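Long-range contacts in KLLA0C04147p (Kluyveromyces lactis, PDB 5H2A), which probably binds and transfers sterols as a member of the OSBP family, the chain here being its ankyrin-repeat domain: residues A[23-32]-A[66-74]; A[88-99]-A[111-122]. One frame throughout, in Å; residues are numbered along the deposited sequence.

Contact 1 (A[23-32]-A[66-74])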
loop_
_atom_site.group_PDB
_atom_site.type_symbol
_atom_site.label_atom_id
_atom_site.label_comp_id
_atom_site.label_asym_id
_atom_site.label_seq_id
_atom_site.Cartn_x
_atom_site.Cartn_y
_atom_site.Cartn_z
ATOM N N LEU A 23 -23.199 -7.174 15.519
ATOM C CA LEU A 23 -21.805 -7.617 15.553
ATOM C C LEU A 23 -21.436 -8.318 16.862
ATOM O O LEU A 23 -20.527 -9.158 16.876
ATOM C CB LEU A 23 -20.878 -6.427 15.323
ATOM C CG LEU A 23 -20.981 -5.809 13.916
ATOM C CD1 LEU A 23 -20.053 -4.590 13.824
ATOM C CD2 LEU A 23 -20.588 -6.847 12.861
ATOM N N ARG A 24 -22.102 -7.973 17.967
ATOM C CA ARG A 24 -21.782 -8.570 19.264
ATOM C C ARG A 24 -22.368 -9.965 19.445
ATOM O O ARG A 24 -21.804 -10.775 20.186
ATOM C CB ARG A 24 -22.306 -7.682 20.395
ATOM C CG ARG A 24 -21.436 -6.494 20.716
ATOM C CD ARG A 24 -21.836 -5.860 22.066
ATOM N NE ARG A 24 -20.776 -4.963 22.520
ATOM C CZ ARG A 24 -20.765 -3.654 22.295
ATOM N NH1 ARG A 24 -21.773 -3.092 21.639
ATOM N NH2 ARG A 24 -19.750 -2.909 22.732
ATOM N N GLN A 25 -23.495 -10.256 18.796
ATOM C CA GLN A 25 -24.323 -11.412 19.121
ATOM C C GLN A 25 -24.575 -12.340 17.947
ATOM O O GLN A 25 -24.941 -13.503 18.167
ATOM C CB GLN A 25 -25.693 -10.953 19.652
ATOM C CG GLN A 25 -25.653 -10.114 20.916
ATOM C CD GLN A 25 -25.042 -10.866 22.086
ATOM O OE1 GLN A 25 -25.584 -11.877 22.538
ATOM N NE2 GLN A 25 -23.916 -10.371 22.590
ATOM N N SER A 26 -24.431 -11.868 16.719
ATOM C CA SER A 26 -24.948 -12.570 15.553
ATOM C C SER A 26 -23.818 -13.096 14.675
ATOM O O SER A 26 -22.632 -12.826 14.907
ATOM C CB SER A 26 -25.882 -11.644 14.766
ATOM O OG SER A 26 -26.970 -11.277 15.599
ATOM N N ASN A 27 -24.192 -13.889 13.665
ATOM C CA ASN A 27 -23.216 -14.482 12.763
ATOM C C ASN A 27 -23.260 -13.757 11.413
ATOM O O ASN A 27 -23.948 -12.746 11.248
ATOM C CB ASN A 27 -23.448 -15.998 12.610
ATOM C CG ASN A 27 -24.778 -16.340 11.952
ATOM O OD1 ASN A 27 -25.462 -15.474 11.402
ATOM N ND2 ASN A 27 -25.151 -17.624 12.003
ATOM N N PHE A 28 -22.521 -14.279 10.436
ATOM C CA PHE A 28 -22.331 -13.543 9.188
ATOM C C PHE A 28 -23.621 -13.469 8.378
ATOM O O PHE A 28 -23.959 -12.408 7.852
ATOM C CB PHE A 28 -21.208 -14.174 8.360
ATOM C CG PHE A 28 -20.982 -13.491 7.028
ATOM C CD1 PHE A 28 -20.349 -12.246 6.962
ATOM C CD2 PHE A 28 -21.409 -14.089 5.845
ATOM C CE1 PHE A 28 -20.147 -11.613 5.717
ATOM C CE2 PHE A 28 -21.200 -13.467 4.610
ATOM C CZ PHE A 28 -20.571 -12.232 4.555
ATOM N N GLN A 29 -24.370 -14.576 8.273
ATOM C CA GLN A 29 -25.606 -14.515 7.499
ATOM C C GLN A 29 -26.619 -13.568 8.139
ATOM O O GLN A 29 -27.363 -12.883 7.426
ATOM C CB GLN A 29 -26.196 -15.921 7.316
ATOM C CG GLN A 29 -26.731 -16.550 8.612
ATOM C CD GLN A 29 -26.946 -18.053 8.462
ATOM O OE1 GLN A 29 -26.002 -18.850 8.553
ATOM N NE2 GLN A 29 -28.184 -18.439 8.220
ATOM N N GLN A 30 -26.628 -13.471 9.471
ATOM C CA GLN A 30 -27.489 -12.493 10.132
ATOM C C GLN A 30 -27.020 -11.065 9.865
ATOM O O GLN A 30 -27.843 -10.153 9.710
ATOM C CB GLN A 30 -27.530 -12.783 11.635
ATOM C CG GLN A 30 -28.359 -14.029 11.935
ATOM C CD GLN A 30 -28.169 -14.574 13.332
ATOM O OE1 GLN A 30 -27.071 -14.540 13.891
ATOM N NE2 GLN A 30 -29.248 -15.127 13.895
ATOM N N LEU A 31 -25.703 -10.848 9.847
ATOM C CA LEU A 31 -25.167 -9.531 9.507
ATOM C C LEU A 31 -25.558 -9.141 8.082
ATOM O O LEU A 31 -25.996 -8.008 7.828
ATOM C CB LEU A 31 -23.642 -9.541 9.672
ATOM C CG LEU A 31 -22.909 -8.276 9.212
ATOM C CD1 LEU A 31 -23.372 -7.050 10.039
ATOM C CD2 LEU A 31 -21.402 -8.470 9.302
ATOM N N CYS A 32 -25.414 -10.073 7.130
ATOM C CA CYS A 32 -25.847 -9.787 5.755
ATOM C C CYS A 32 -27.312 -9.365 5.714
ATOM O O CYS A 32 -27.678 -8.389 5.045
ATOM C CB CYS A 32 -25.628 -11.012 4.853
ATOM S SG CYS A 32 -23.908 -11.392 4.499
ATOM N N LEU A 66 -16.479 -14.273 13.142
ATOM C CA LEU A 66 -17.234 -13.332 12.318
ATOM C C LEU A 66 -16.302 -12.388 11.569
ATOM O O LEU A 66 -16.545 -12.069 10.396
ATOM C CB LEU A 66 -18.224 -12.551 13.179
ATOM C CG LEU A 66 -19.040 -11.448 12.490
ATOM C CD1 LEU A 66 -19.808 -11.972 11.280
ATOM C CD2 LEU A 66 -19.992 -10.836 13.500
ATOM N N ILE A 67 -15.229 -11.940 12.222
ATOM C CA ILE A 67 -14.234 -11.109 11.544
ATOM C C ILE A 67 -13.668 -11.837 10.334
ATOM O O ILE A 67 -13.565 -11.268 9.238
ATOM C CB ILE A 67 -13.128 -10.693 12.530
ATOM C CG1 ILE A 67 -13.702 -9.726 13.566
ATOM C CG2 ILE A 67 -11.941 -10.061 11.763
ATOM C CD1 ILE A 67 -12.820 -9.570 14.799
ATOM N N LYS A 68 -13.332 -13.122 10.494
ATOM C CA LYS A 68 -12.817 -13.895 9.357
ATOM C C LYS A 68 -13.801 -13.948 8.203
ATOM O O LYS A 68 -13.407 -13.838 7.032
ATOM C CB LYS A 68 -12.465 -15.317 9.788
ATOM C CG LYS A 68 -11.174 -15.391 10.579
ATOM C CD LYS A 68 -11.038 -16.752 11.264
ATOM C CE LYS A 68 -9.846 -16.781 12.195
ATOM N NZ LYS A 68 -9.697 -18.142 12.794
ATOM N N ASP A 69 -15.078 -14.163 8.507
ATOM C CA ASP A 69 -16.089 -14.213 7.458
ATOM C C ASP A 69 -16.205 -12.875 6.732
ATOM O O ASP A 69 -16.368 -12.837 5.502
ATOM C CB ASP A 69 -17.448 -14.600 8.065
ATOM C CG ASP A 69 -17.547 -16.086 8.413
ATOM O OD1 ASP A 69 -16.803 -16.890 7.822
ATOM O OD2 ASP A 69 -18.383 -16.448 9.282
ATOM N N ILE A 70 -16.208 -11.770 7.486
ATOM C CA ILE A 70 -16.266 -10.446 6.865
ATOM C C ILE A 70 -15.060 -10.238 5.957
ATOM O O ILE A 70 -15.185 -9.755 4.824
ATOM C CB ILE A 70 -16.341 -9.348 7.946
ATOM C CG1 ILE A 70 -17.704 -9.369 8.658
ATOM C CG2 ILE A 70 -16.075 -7.968 7.333
ATOM C CD1 ILE A 70 -17.673 -8.581 9.989
ATOM N N VAL A 71 -13.869 -10.586 6.451
ATOM C CA VAL A 71 -12.648 -10.386 5.668
ATOM C C VAL A 71 -12.682 -11.248 4.414
ATOM O O VAL A 71 -12.400 -10.776 3.304
ATOM C CB VAL A 71 -11.402 -10.688 6.523
ATOM C CG1 VAL A 71 -10.153 -10.813 5.626
ATOM C CG2 VAL A 71 -11.218 -9.611 7.617
ATOM N N GLN A 72 -13.053 -12.525 4.568
ATOM C CA GLN A 72 -13.027 -13.432 3.424
ATOM C C GLN A 72 -14.062 -13.042 2.377
ATOM O O GLN A 72 -13.795 -13.121 1.168
ATOM C CB GLN A 72 -13.245 -14.870 3.892
ATOM C CG GLN A 72 -13.178 -15.886 2.761
ATOM C CD GLN A 72 -11.915 -15.741 1.917
ATOM O OE1 GLN A 72 -10.795 -15.862 2.426
ATOM N NE2 GLN A 72 -12.092 -15.475 0.622
ATOM N N ASN A 73 -15.244 -12.608 2.807
ATOM C CA ASN A 73 -16.349 -12.410 1.869
ATOM C C ASN A 73 -16.486 -10.991 1.329
ATOM O O ASN A 73 -17.044 -10.818 0.233
ATOM C CB ASN A 73 -17.660 -12.830 2.523
ATOM C CG ASN A 73 -17.710 -14.320 2.766
ATOM O OD1 ASN A 73 -17.510 -15.106 1.842
ATOM N ND2 ASN A 73 -17.900 -14.717 4.014
ATOM N N TRP A 74 -16.025 -9.976 2.053
ATOM C CA TRP A 74 -16.234 -8.599 1.628
ATOM C C TRP A 74 -14.968 -7.791 1.342
ATOM O O TRP A 74 -15.093 -6.629 0.961
ATOM C CB TRP A 74 -17.041 -7.825 2.675
ATOM C CG TRP A 74 -18.473 -8.280 2.875
ATOM C CD1 TRP A 74 -19.172 -9.187 2.147
ATOM C CD2 TRP A 74 -19.350 -7.826 3.918
ATOM N NE1 TRP A 74 -20.463 -9.329 2.672
ATOM C CE2 TRP A 74 -20.580 -8.501 3.763
ATOM C CE3 TRP A 74 -19.206 -6.906 4.968
ATOM C CZ2 TRP A 74 -21.668 -8.280 4.617
ATOM C CZ3 TRP A 74 -20.295 -6.689 5.831
ATOM C CH2 TRP A 74 -21.505 -7.373 5.646
HETATM O O HOH W 1 -20.187 -15.959 11.128
#
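In the helical ankyrin domain of this protein, the turn between helix 12-25 and helix 28-38 packs against helix 64-74, and F28 is the knob of a knobs-into-holes contact, set among D69, I70, N73 and W74. The first torsion of F28 holds CG anti to the backbone N (chi1 178°), which carries the ring past D69 to the end of the opposing helix. N73 ND2 lies over one ring face, 3.6 Å from F28 CE2, while C32 SG sits beyond the opposite face, toward the rim. Farther out, F28 CZ approaches W74 NE1 at 3.5 Å, the two ring planes inclined at 55°, an oblique aromatic contact. A broad, flat phenylalanine suits this slot because it can touch amide, sulfur and indole at once.

L66 fills the turn itself. Its CD1 reaches F28 CA at 3.6 Å and its CD2 lies 3.6 Å from S26 O; the fork of a leucine lets two methyls press on the backbone of the turn at separate points. Behind it, L31 lies across I70, roughly perpendicular to it, with L31 CD2 3.8 Å from I70 CD1, and the same methyl lies 3.8 Å from W74 CH2.

The helix 28-38 start is a capping box: N27 OD1 accepts from Q30 N, and Q30 OE1 accepts from N27 N at 3.0 Å. Asparagine and glutamine suit these places, since their carbonyls satisfy amides that have no helical partner at a first turn. No direct hydrogen bond joins the segments, but one water accepts from F28 N and donates to D69 OD2 at 2.6 Å. L23, at the turn's other end, also packs on Y57 and V61 of helix 54-61.

Contact 2 (A[88-99]-A[111-122])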
loop_
_atom_site.group_PDB
_atom_site.type_symbol
_atom_site.label_atom_id
_atom_site.label_comp_id
_atom_site.label_asym_id
_atom_site.label_seq_id
_atom_site.Cartn_x
_atom_site.Cartn_y
_atom_site.Cartn_z
ATOM N N VAL A 88 -10.005 -2.958 3.535
ATOM C CA VAL A 88 -9.336 -3.446 4.740
ATOM C C VAL A 88 -8.380 -2.406 5.320
ATOM O O VAL A 88 -7.986 -2.499 6.490
ATOM C CB VAL A 88 -8.636 -4.785 4.405
ATOM C CG1 VAL A 88 -7.438 -4.568 3.460
ATOM C CG2 VAL A 88 -8.207 -5.505 5.671
ATOM N N ASN A 89 -8.026 -1.379 4.538
ATOM C CA ASN A 89 -7.176 -0.293 5.011
ATOM C C ASN A 89 -7.938 1.005 5.258
ATOM O O ASN A 89 -7.308 2.062 5.361
ATOM C CB ASN A 89 -6.056 -0.037 4.001
ATOM C CG ASN A 89 -5.249 -1.262 3.725
ATOM O OD1 ASN A 89 -4.765 -1.899 4.661
ATOM N ND2 ASN A 89 -5.093 -1.613 2.436
ATOM N N LYS A 90 -9.270 0.955 5.317
ATOM C CA LYS A 90 -10.077 2.134 5.657
ATOM C C LYS A 90 -9.626 2.785 6.964
ATOM O O LYS A 90 -9.471 2.123 7.993
ATOM C CB LYS A 90 -11.555 1.718 5.763
ATOM C CG LYS A 90 -12.500 2.812 6.284
ATOM C CD LYS A 90 -12.608 3.994 5.327
ATOM C CE LYS A 90 -13.559 5.066 5.908
ATOM N NZ LYS A 90 -13.637 6.266 5.028
ATOM N N GLN A 91 -9.456 4.103 6.944
ATOM C CA GLN A 91 -9.130 4.844 8.154
ATOM C C GLN A 91 -10.383 5.492 8.735
ATOM O O GLN A 91 -11.168 6.105 8.000
ATOM C CB GLN A 91 -8.078 5.913 7.861
ATOM C CG GLN A 91 -6.705 5.353 7.522
ATOM C CD GLN A 91 -5.744 6.465 7.175
ATOM O OE1 GLN A 91 -5.706 6.914 6.035
ATOM N NE2 GLN A 91 -5.006 6.950 8.167
ATOM N N ASP A 92 -10.557 5.366 10.050
ATOM C CA ASP A 92 -11.703 5.933 10.753
ATOM C C ASP A 92 -11.411 7.395 11.112
ATOM O O ASP A 92 -10.479 8.001 10.582
ATOM C CB ASP A 92 -12.051 5.073 11.979
ATOM C CG ASP A 92 -10.977 5.123 13.089
ATOM O OD1 ASP A 92 -10.081 5.997 13.078
ATOM O OD2 ASP A 92 -11.054 4.278 14.011
ATOM N N GLN A 93 -12.190 7.980 12.026
ATOM C CA GLN A 93 -12.046 9.408 12.300
ATOM C C GLN A 93 -10.778 9.752 13.069
ATOM O O GLN A 93 -10.422 10.930 13.120
ATOM C CB GLN A 93 -13.262 9.933 13.073
ATOM C CG GLN A 93 -13.530 9.218 14.388
ATOM C CD GLN A 93 -14.670 9.862 15.172
ATOM O OE1 GLN A 93 -15.293 10.821 14.708
ATOM N NE2 GLN A 93 -14.943 9.342 16.365
ATOM N N ASP A 94 -10.101 8.767 13.665
ATOM C CA ASP A 94 -8.801 8.966 14.302
ATOM C C ASP A 94 -7.637 8.556 13.401
ATOM O O ASP A 94 -6.485 8.550 13.856
ATOM C CB ASP A 94 -8.739 8.182 15.619
ATOM C CG ASP A 94 -9.913 8.509 16.552
ATOM O OD1 ASP A 94 -10.089 9.695 16.894
ATOM O OD2 ASP A 94 -10.658 7.584 16.936
ATOM N N GLY A 95 -7.904 8.209 12.148
ATOM C CA GLY A 95 -6.872 7.695 11.265
ATOM C C GLY A 95 -6.538 6.227 11.455
ATOM O O GLY A 95 -5.605 5.730 10.806
ATOM N N ASN A 96 -7.272 5.512 12.303
ATOM C CA ASN A 96 -6.971 4.116 12.577
ATOM C C ASN A 96 -7.589 3.185 11.547
ATOM O O ASN A 96 -8.745 3.358 11.137
ATOM C CB ASN A 96 -7.457 3.754 13.979
ATOM C CG ASN A 96 -6.537 4.305 15.055
ATOM O OD1 ASN A 96 -5.323 4.294 14.891
ATOM N ND2 ASN A 96 -7.113 4.809 16.147
ATOM N N THR A 97 -6.803 2.202 11.124
ATOM C CA THR A 97 -7.266 1.071 10.332
ATOM C C THR A 97 -7.727 -0.037 11.265
ATOM O O THR A 97 -7.457 -0.003 12.481
ATOM C CB THR A 97 -6.128 0.553 9.447
ATOM O OG1 THR A 97 -5.085 0.066 10.298
ATOM C CG2 THR A 97 -5.586 1.659 8.534
ATOM N N PRO A 98 -8.399 -1.070 10.735
ATOM C CA PRO A 98 -8.732 -2.210 11.609
ATOM C C PRO A 98 -7.500 -2.819 12.244
ATOM O O PRO A 98 -7.564 -3.287 13.383
ATOM C CB PRO A 98 -9.425 -3.190 10.654
ATOM C CG PRO A 98 -10.066 -2.277 9.592
ATOM C CD PRO A 98 -9.013 -1.194 9.401
ATOM N N LEU A 99 -6.372 -2.798 11.534
ATOM C CA LEU A 99 -5.139 -3.373 12.074
ATOM C C LEU A 99 -4.615 -2.558 13.257
ATOM O O LEU A 99 -4.125 -3.136 14.238
ATOM C CB LEU A 99 -4.090 -3.477 10.960
ATOM C CG LEU A 99 -2.772 -4.141 11.377
ATOM C CD1 LEU A 99 -3.038 -5.550 11.885
ATOM C CD2 LEU A 99 -1.804 -4.156 10.189
ATOM N N VAL A 111 -4.956 -9.896 14.332
ATOM C CA VAL A 111 -3.764 -9.314 13.715
ATOM C C VAL A 111 -3.212 -10.249 12.645
ATOM O O VAL A 111 -2.862 -9.824 11.541
ATOM C CB VAL A 111 -2.709 -8.999 14.789
ATOM C CG1 VAL A 111 -1.380 -8.677 14.133
ATOM C CG2 VAL A 111 -3.178 -7.810 15.670
ATOM N N THR A 112 -3.154 -11.544 12.951
ATOM C CA THR A 112 -2.657 -12.520 11.984
ATOM C C THR A 112 -3.517 -12.565 10.725
ATOM O O THR A 112 -2.989 -12.581 9.607
ATOM C CB THR A 112 -2.589 -13.896 12.646
ATOM O OG1 THR A 112 -1.603 -13.861 13.682
ATOM C CG2 THR A 112 -2.211 -14.966 11.634
ATOM N N VAL A 113 -4.843 -12.607 10.883
ATOM C CA VAL A 113 -5.739 -12.606 9.720
ATOM C C VAL A 113 -5.495 -11.376 8.851
ATOM O O VAL A 113 -5.421 -11.457 7.618
ATOM C CB VAL A 113 -7.204 -12.675 10.184
ATOM C CG1 VAL A 113 -8.167 -12.416 9.008
ATOM C CG2 VAL A 113 -7.502 -14.037 10.824
ATOM N N LEU A 114 -5.400 -10.206 9.478
ATOM C CA LEU A 114 -5.231 -8.980 8.707
ATOM C C LEU A 114 -3.843 -8.900 8.059
ATOM O O LEU A 114 -3.724 -8.507 6.894
ATOM C CB LEU A 114 -5.482 -7.781 9.625
ATOM C CG LEU A 114 -6.938 -7.592 10.095
ATOM C CD1 LEU A 114 -7.011 -6.436 11.105
ATOM C CD2 LEU A 114 -7.826 -7.277 8.918
ATOM N N MET A 115 -2.778 -9.256 8.800
ATOM C CA MET A 115 -1.429 -9.232 8.212
ATOM C C MET A 115 -1.312 -10.197 7.040
ATOM O O MET A 115 -0.488 -9.982 6.140
ATOM C CB MET A 115 -0.350 -9.604 9.238
ATOM C CG MET A 115 -0.122 -8.600 10.403
ATOM S SD MET A 115 0.574 -7.039 9.852
ATOM C CE MET A 115 2.284 -7.465 9.449
ATOM N N ASN A 116 -2.100 -11.274 7.045
ATOM C CA ASN A 116 -2.107 -12.220 5.929
ATOM C C ASN A 116 -2.950 -11.768 4.748
ATOM O O ASN A 116 -2.920 -12.429 3.702
ATOM C CB ASN A 116 -2.588 -13.590 6.411
ATOM C CG ASN A 116 -1.506 -14.335 7.167
ATOM O OD1 ASN A 116 -0.322 -14.031 7.027
ATOM N ND2 ASN A 116 -1.908 -15.306 7.983
ATOM N N HIS A 117 -3.693 -10.678 4.869
ATOM C CA HIS A 117 -4.479 -10.179 3.742
ATOM C C HIS A 117 -3.551 -9.643 2.659
ATOM O O HIS A 117 -2.729 -8.758 2.944
ATOM C CB HIS A 117 -5.434 -9.074 4.202
ATOM C CG HIS A 117 -6.508 -8.750 3.213
ATOM N ND1 HIS A 117 -6.252 -8.160 1.995
ATOM C CD2 HIS A 117 -7.850 -8.915 3.274
ATOM C CE1 HIS A 117 -7.386 -7.984 1.343
ATOM N NE2 HIS A 117 -8.374 -8.423 2.103
ATOM N N PRO A 118 -3.653 -10.126 1.416
ATOM C CA PRO A 118 -2.714 -9.688 0.362
ATOM C C PRO A 118 -2.677 -8.189 0.127
ATOM O O PRO A 118 -1.655 -7.682 -0.364
ATOM C CB PRO A 118 -3.217 -10.418 -0.896
ATOM C CG PRO A 118 -4.227 -11.412 -0.431
ATOM C CD PRO A 118 -4.727 -10.997 0.903
ATOM N N ASP A 119 -3.745 -7.456 0.451
ATOM C CA ASP A 119 -3.807 -6.018 0.209
ATOM C C ASP A 119 -3.580 -5.179 1.469
ATOM O O ASP A 119 -3.733 -3.951 1.419
ATOM C CB ASP A 119 -5.161 -5.660 -0.420
ATOM C CG ASP A 119 -5.491 -6.544 -1.612
ATOM O OD1 ASP A 119 -4.582 -6.776 -2.428
ATOM O OD2 ASP A 119 -6.638 -7.030 -1.718
ATOM N N ILE A 120 -3.224 -5.808 2.592
ATOM C CA ILE A 120 -3.046 -5.070 3.836
ATOM C C ILE A 120 -1.954 -4.025 3.647
ATOM O O ILE A 120 -0.997 -4.221 2.893
ATOM C CB ILE A 120 -2.696 -6.011 5.003
ATOM C CG1 ILE A 120 -2.984 -5.341 6.350
ATOM C CG2 ILE A 120 -1.220 -6.437 4.934
ATOM C CD1 ILE A 120 -4.510 -5.082 6.586
ATOM N N ASN A 121 -2.117 -2.883 4.301
ATOM C CA ASN A 121 -1.059 -1.877 4.357
ATOM C C ASN A 121 -0.785 -1.581 5.833
ATOM O O ASN A 121 -1.480 -0.770 6.456
ATOM C CB ASN A 121 -1.437 -0.622 3.574
ATOM C CG ASN A 121 -0.286 0.359 3.485
ATOM O OD1 ASN A 121 0.735 0.180 4.145
ATOM N ND2 ASN A 121 -0.451 1.409 2.699
ATOM N N ASP A 122 0.239 -2.243 6.389
ATOM C CA ASP A 122 0.656 -2.029 7.765
ATOM C C ASP A 122 1.584 -0.826 7.929
ATOM O O ASP A 122 2.213 -0.699 8.995
ATOM C CB ASP A 122 1.326 -3.289 8.331
ATOM C CG ASP A 122 2.620 -3.650 7.608
ATOM O OD1 ASP A 122 2.877 -3.142 6.493
ATOM O OD2 ASP A 122 3.387 -4.458 8.165
HETATM O O HOH W 2 -4.215 -1.330 7.281
#
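N89 faces the loop 119-121 with its amide and grips it by two hydrogen bonds. ND2 donates to D119 O at 2.9 Å, nearly straight (169°) and in the amide plane of N89, while OD1 accepts from N121 N at 2.8 Å, that donor standing above the carbonyl plane. A water that also donates to N121 O gives OD1 a second donor. Asparagine suits this place because one short amide offers both a donor and an acceptor to a passing backbone, and the two bonds together fix its rotation.

V88 comes at the imidazole of H117 from the opposite direction. Its CG1 stands over the centre of the ring in a CH-pi contact, 4.0 Å from H117 CE1. At the ring's edge, H117 ND1 accepts from D119 N in the plane, a bond that, with the one between NE2 and T75, helps hold the ring with its face toward V88. The other methyl, V88 CG2, touches L114 CD2 at 3.7 Å, and V88 and L114 run alongside each other, pointing opposite ways.

L99 has CG anti to the backbone N (chi1 -177°), which sends its methyls between helix 108-115 and the loop after it. CD1 lies 4.0 Å from L114 CB; CD2 meets M115 SD at 3.8 Å and D122 CB at 3.7 Å. A forked leucine can thus serve both surfaces, and the L114 CD1 methyl in turn lies 3.7 Å from L99 N.

These pieces lie largely in a predicted ankyrin repeat, a motif in which two antiparallel helices are followed by a loop that leads to the next repeat. Helix 54-61 covers V88 and P98 through L55, while helix 139-165 closes over L99 and V111 through M145, and D122 forms salt bridges with R149 and with R180 of helix 179-184.

Contact 1 and contact 2 follow one another along the chain, the first closing before the second opens, and their centres lie about 17 Å apart. Helix 64-74 joins them: one side of it receives F28 and its neighbours, while V71 and K68 meet the 111-122 segment. There V71 CG1 packs on H117 CD2 at 3.8 Å, and K68 CE lies 3.9 Å from V113 CG2. Contact 1 is the more peripheral, its centre about 25 Å from that of the chain against about 10 Å for contact 2, and is only partly buried. Helix 64-74 and helix 98-104 follow each other in the chain, and the two contacts lie side by side along the helical array, contact 2 largely in the predicted ankyrin repeat.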